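Local coordinates for methylated-DNA--protein-cysteine methyltransferase (Thermococcus kodakarensis, PDB 1MGT) that repairs O6-methylguanine and O4-methylthymine in DNA by transferring the methyl group to one of its own cysteines, a suicide reaction that inactivates it irreversibly, at residues Met1-Gly10 with Val14-Gly26. Residues are numbered along the deposited sequence; the frame is centred on the assembly and turned at random.
Sequences MLSVEKFRVG and VWIGVIFSGRVQG. With SO4 (sulfate ion), chain C.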
loop_
_atom_site.group_PDB
_atom_site.type_symbol
_atom_site.label_atom_id
_atom_site.label_comp_id
_atom_site.label_asym_id
_atom_site.label_seq_id
_atom_site.Cartn_x
_atom_site.Cartn_y
_atom_site.Cartn_z
ATOM N N MET A 1 -8.651 -12.415 9.353
ATOM C CA MET A 1 -7.652 -13.474 9.082
ATOM C C MET A 1 -6.368 -12.830 8.510
ATOM O O MET A 1 -6.469 -11.703 8.005
ATOM C CB MET A 1 -8.192 -14.479 8.075
ATOM C CG MET A 1 -9.362 -15.342 8.600
ATOM S SD MET A 1 -9.987 -16.371 7.244
ATOM C CE MET A 1 -11.334 -15.323 6.657
ATOM N N LEU A 2 -5.277 -13.546 8.598
ATOM C CA LEU A 2 -3.985 -13.056 8.093
ATOM C C LEU A 2 -3.303 -14.105 7.249
ATOM O O LEU A 2 -3.238 -15.308 7.591
ATOM C CB LEU A 2 -3.114 -12.718 9.325
ATOM C CG LEU A 2 -1.637 -12.387 9.029
ATOM C CD1 LEU A 2 -1.537 -11.074 8.261
ATOM C CD2 LEU A 2 -0.858 -12.253 10.323
ATOM N N SER A 3 -2.731 -13.699 6.110
ATOM C CA SER A 3 -2.005 -14.567 5.228
ATOM C C SER A 3 -0.614 -13.928 5.034
ATOM O O SER A 3 -0.584 -12.718 4.786
ATOM C CB SER A 3 -2.608 -14.785 3.845
ATOM O OG SER A 3 -3.862 -15.409 3.930
ATOM N N VAL A 4 0.417 -14.729 5.188
ATOM C CA VAL A 4 1.796 -14.231 5.053
ATOM C C VAL A 4 2.551 -15.118 4.076
ATOM O O VAL A 4 2.488 -16.349 4.188
ATOM C CB VAL A 4 2.499 -14.194 6.410
ATOM C CG1 VAL A 4 3.997 -13.955 6.292
ATOM C CG2 VAL A 4 1.904 -13.095 7.306
ATOM N N GLU A 5 3.280 -14.505 3.119
ATOM C CA GLU A 5 4.018 -15.329 2.168
ATOM C C GLU A 5 5.301 -14.604 1.752
ATOM O O GLU A 5 5.356 -13.376 1.744
ATOM C CB GLU A 5 3.155 -15.641 0.940
ATOM C CG GLU A 5 3.830 -16.532 -0.065
ATOM C CD GLU A 5 2.950 -17.046 -1.176
ATOM O OE1 GLU A 5 1.723 -16.843 -1.150
ATOM O OE2 GLU A 5 3.525 -17.655 -2.121
ATOM N N LYS A 6 6.325 -15.393 1.474
ATOM C CA LYS A 6 7.622 -14.807 1.073
ATOM C C LYS A 6 7.783 -15.013 -0.422
ATOM O O LYS A 6 7.310 -16.022 -0.971
ATOM C CB LYS A 6 8.679 -15.520 1.884
ATOM C CG LYS A 6 10.109 -15.538 1.418
ATOM C CD LYS A 6 10.864 -16.551 2.280
ATOM C CE LYS A 6 12.311 -16.700 1.868
ATOM N NZ LYS A 6 12.865 -17.930 2.525
ATOM N N PHE A 7 8.356 -14.029 -1.115
ATOM C CA PHE A 7 8.557 -14.122 -2.553
ATOM C C PHE A 7 9.996 -13.702 -2.864
ATOM O O PHE A 7 10.567 -12.857 -2.164
ATOM C CB PHE A 7 7.642 -13.134 -3.330
ATOM C CG PHE A 7 6.175 -13.459 -3.100
ATOM C CD1 PHE A 7 5.488 -12.893 -2.045
ATOM C CD2 PHE A 7 5.543 -14.361 -3.934
ATOM C CE1 PHE A 7 4.145 -13.224 -1.851
ATOM C CE2 PHE A 7 4.215 -14.697 -3.734
ATOM C CZ PHE A 7 3.522 -14.120 -2.673
ATOM N N ARG A 8 10.554 -14.263 -3.921
ATOM C CA ARG A 8 11.909 -13.870 -4.304
ATOM C C ARG A 8 11.825 -12.956 -5.541
ATOM O O ARG A 8 10.992 -13.169 -6.423
ATOM C CB ARG A 8 12.705 -15.110 -4.713
ATOM C CG ARG A 8 13.042 -16.002 -3.534
ATOM C CD ARG A 8 14.075 -17.092 -3.905
ATOM N NE ARG A 8 14.170 -17.988 -2.739
ATOM C CZ ARG A 8 14.850 -17.735 -1.643
ATOM N NH1 ARG A 8 15.566 -16.630 -1.475
ATOM N NH2 ARG A 8 14.815 -18.635 -0.651
ATOM N N VAL A 9 12.644 -11.938 -5.574
ATOM C CA VAL A 9 12.734 -11.026 -6.736
ATOM C C VAL A 9 14.255 -10.960 -6.957
ATOM O O VAL A 9 14.939 -10.138 -6.382
ATOM C CB VAL A 9 12.125 -9.656 -6.576
ATOM C CG1 VAL A 9 12.277 -8.880 -7.908
ATOM C CG2 VAL A 9 10.641 -9.741 -6.226
ATOM N N GLY A 10 14.754 -11.952 -7.696
ATOM C CA GLY A 10 16.209 -12.026 -7.907
ATOM C C GLY A 10 16.840 -12.331 -6.535
ATOM O O GLY A 10 16.435 -13.307 -5.885
ATOM N N VAL A 14 11.049 -10.604 -0.502
ATOM C CA VAL A 14 9.999 -9.685 -0.064
ATOM C C VAL A 14 8.914 -10.509 0.665
ATOM O O VAL A 14 8.418 -11.471 0.092
ATOM C CB VAL A 14 9.313 -8.974 -1.252
ATOM C CG1 VAL A 14 8.179 -8.090 -0.783
ATOM C CG2 VAL A 14 10.345 -8.096 -1.993
ATOM N N TRP A 15 8.554 -10.078 1.857
ATOM C CA TRP A 15 7.503 -10.747 2.631
ATOM C C TRP A 15 6.222 -9.914 2.493
ATOM O O TRP A 15 6.322 -8.693 2.651
ATOM C CB TRP A 15 7.911 -10.734 4.121
ATOM C CG TRP A 15 8.959 -11.777 4.410
ATOM C CD1 TRP A 15 10.305 -11.672 4.287
ATOM C CD2 TRP A 15 8.688 -13.106 4.872
ATOM N NE1 TRP A 15 10.903 -12.861 4.637
ATOM C CE2 TRP A 15 9.937 -13.755 5.006
ATOM C CE3 TRP A 15 7.511 -13.797 5.173
ATOM C CZ2 TRP A 15 10.033 -15.072 5.446
ATOM C CZ3 TRP A 15 7.619 -15.116 5.609
ATOM C CH2 TRP A 15 8.875 -15.729 5.734
ATOM N N ILE A 16 5.098 -10.528 2.205
ATOM C CA ILE A 16 3.849 -9.775 2.062
ATOM C C ILE A 16 2.812 -10.355 3.045
ATOM O O ILE A 16 2.691 -11.577 3.108
ATOM C CB ILE A 16 3.337 -9.842 0.621
ATOM C CG1 ILE A 16 4.290 -9.084 -0.341
ATOM C CG2 ILE A 16 1.942 -9.235 0.492
ATOM C CD1 ILE A 16 3.916 -9.329 -1.810
ATOM N N GLY A 17 2.119 -9.464 3.757
ATOM C CA GLY A 17 1.112 -9.937 4.726
ATOM C C GLY A 17 -0.214 -9.282 4.334
ATOM O O GLY A 17 -0.196 -8.102 3.973
ATOM N N VAL A 18 -1.310 -10.014 4.343
ATOM C CA VAL A 18 -2.609 -9.470 3.984
ATOM C C VAL A 18 -3.635 -9.809 5.094
ATOM O O VAL A 18 -3.746 -10.980 5.457
ATOM C CB VAL A 18 -3.128 -10.033 2.650
ATOM C CG1 VAL A 18 -4.486 -9.403 2.296
ATOM C CG2 VAL A 18 -2.151 -9.763 1.494
ATOM N N ILE A 19 -4.236 -8.777 5.628
ATOM C CA ILE A 19 -5.279 -8.942 6.652
ATOM C C ILE A 19 -6.566 -8.947 5.844
ATOM O O ILE A 19 -6.777 -8.049 4.998
ATOM C CB ILE A 19 -5.284 -7.786 7.643
ATOM C CG1 ILE A 19 -3.901 -7.650 8.324
ATOM C CG2 ILE A 19 -6.417 -7.998 8.638
ATOM C CD1 ILE A 19 -3.840 -6.461 9.292
ATOM N N PHE A 20 -7.440 -9.933 6.033
ATOM C CA PHE A 20 -8.653 -9.950 5.221
ATOM C C PHE A 20 -9.802 -10.627 5.976
ATOM O O PHE A 20 -9.563 -11.374 6.927
ATOM C CB PHE A 20 -8.432 -10.738 3.924
ATOM C CG PHE A 20 -8.086 -12.193 4.104
ATOM C CD1 PHE A 20 -9.094 -13.156 3.955
ATOM C CD2 PHE A 20 -6.816 -12.601 4.403
ATOM C CE1 PHE A 20 -8.797 -14.503 4.119
ATOM C CE2 PHE A 20 -6.514 -13.944 4.581
ATOM C CZ PHE A 20 -7.509 -14.904 4.425
ATOM N N SER A 21 -10.986 -10.324 5.530
ATOM C CA SER A 21 -12.219 -10.890 6.107
ATOM C C SER A 21 -13.261 -10.759 4.999
ATOM O O SER A 21 -13.991 -9.751 5.019
ATOM C CB SER A 21 -12.643 -10.035 7.297
ATOM O OG SER A 21 -13.820 -10.564 7.885
ATOM N N GLY A 22 -13.250 -11.612 4.008
ATOM C CA GLY A 22 -14.302 -11.378 2.951
ATOM C C GLY A 22 -13.666 -10.596 1.795
ATOM O O GLY A 22 -13.789 -10.991 0.631
ATOM N N ARG A 23 -13.047 -9.477 2.105
ATOM C CA ARG A 23 -12.338 -8.599 1.176
ATOM C C ARG A 23 -11.081 -8.142 1.947
ATOM O O ARG A 23 -10.992 -8.384 3.160
ATOM C CB ARG A 23 -13.172 -7.434 0.696
ATOM C CG ARG A 23 -14.035 -7.714 -0.536
ATOM C CD ARG A 23 -14.695 -6.405 -1.018
ATOM N NE ARG A 23 -15.435 -5.822 0.098
ATOM C CZ ARG A 23 -16.163 -4.717 0.113
ATOM N NH1 ARG A 23 -16.298 -3.961 -0.968
ATOM N NH2 ARG A 23 -16.779 -4.349 1.240
ATOM N N VAL A 24 -10.138 -7.505 1.277
ATOM C CA VAL A 24 -8.918 -7.047 1.940
ATOM C C VAL A 24 -9.125 -5.888 2.880
ATOM O O VAL A 24 -9.734 -4.864 2.604
ATOM C CB VAL A 24 -7.847 -6.716 0.874
ATOM C CG1 VAL A 24 -6.608 -6.117 1.531
ATOM C CG2 VAL A 24 -7.514 -7.938 0.032
ATOM N N GLN A 25 -8.567 -6.004 4.099
ATOM C CA GLN A 25 -8.636 -5.003 5.121
ATOM C C GLN A 25 -7.292 -4.276 5.273
ATOM O O GLN A 25 -7.238 -3.148 5.753
ATOM C CB GLN A 25 -8.956 -5.671 6.491
ATOM C CG GLN A 25 -10.396 -6.217 6.528
ATOM C CD GLN A 25 -10.676 -6.918 7.854
ATOM O OE1 GLN A 25 -9.956 -7.852 8.177
ATOM N NE2 GLN A 25 -11.683 -6.477 8.610
ATOM N N GLY A 26 -6.203 -4.985 4.939
ATOM C CA GLY A 26 -4.898 -4.295 5.109
ATOM C C GLY A 26 -3.794 -5.109 4.476
ATOM O O GLY A 26 -3.875 -6.343 4.343
HETATM S S SO4 C . 16.360 -17.026 2.271
HETATM O O1 SO4 C . 15.410 -18.113 1.926
HETATM O O2 SO4 C . 17.536 -17.601 3.012
HETATM O O3 SO4 C . 15.715 -15.991 3.128
HETATM O O4 SO4 C . 16.870 -16.359 1.023
#
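In the first beta hairpin of the RNase H-like N-terminal domain, strand 2-9 pairs with strand 14-20, antiparallel at 167° and 4.7 Å between axes; V14-G26 runs on through the next turn into strand 24-26. Four reciprocal pairs of backbone bonds establish the register, at S3/V18, E5/I16, F7/V14 and, at the open end, M1/F20; the I16 N to E5 O bond measures 2.9 Å and is nearly straight. Between them L2, V4 and K6 face I19, G17 and W15 as non-hydrogen-bonded pairs, on the side where helix 33-49 packs against L2, V4 and I19. The W15 indole carries this side's main aromatic contact: K6 CB sits 3.6 Å from the centroid of its six-membered ring, 2° off the normal, a CH-pi contact over the centre, while V4 CG1 meets the ring edge at CE3 (3.7 Å). With an alanine here, the K6 methylenes would probably lose the ring face they lie on, and a gap would open beside V4 CG1. With CG anti to the backbone N (chi1 159°) and the chain extended beyond, K6 runs across the ring to a sulfate probably picked up from the crystallisation solution: K6 NZ and R8 NH2 both hydrogen-bond to its O1, R8 NH1 to O4. On the other side F7 CE1 touches I16 CD1, and the F7 ring stacks on F68 of helix 63-71. M1 lays CB over one face of the F20 ring, 3.9 Å from its centroid, with SD oblique to it in a Met-aromatic contact; S3 OG, hydrogen-bonded to Q59 O, lies at the F20 ring edge, 3.1 Å from CE2.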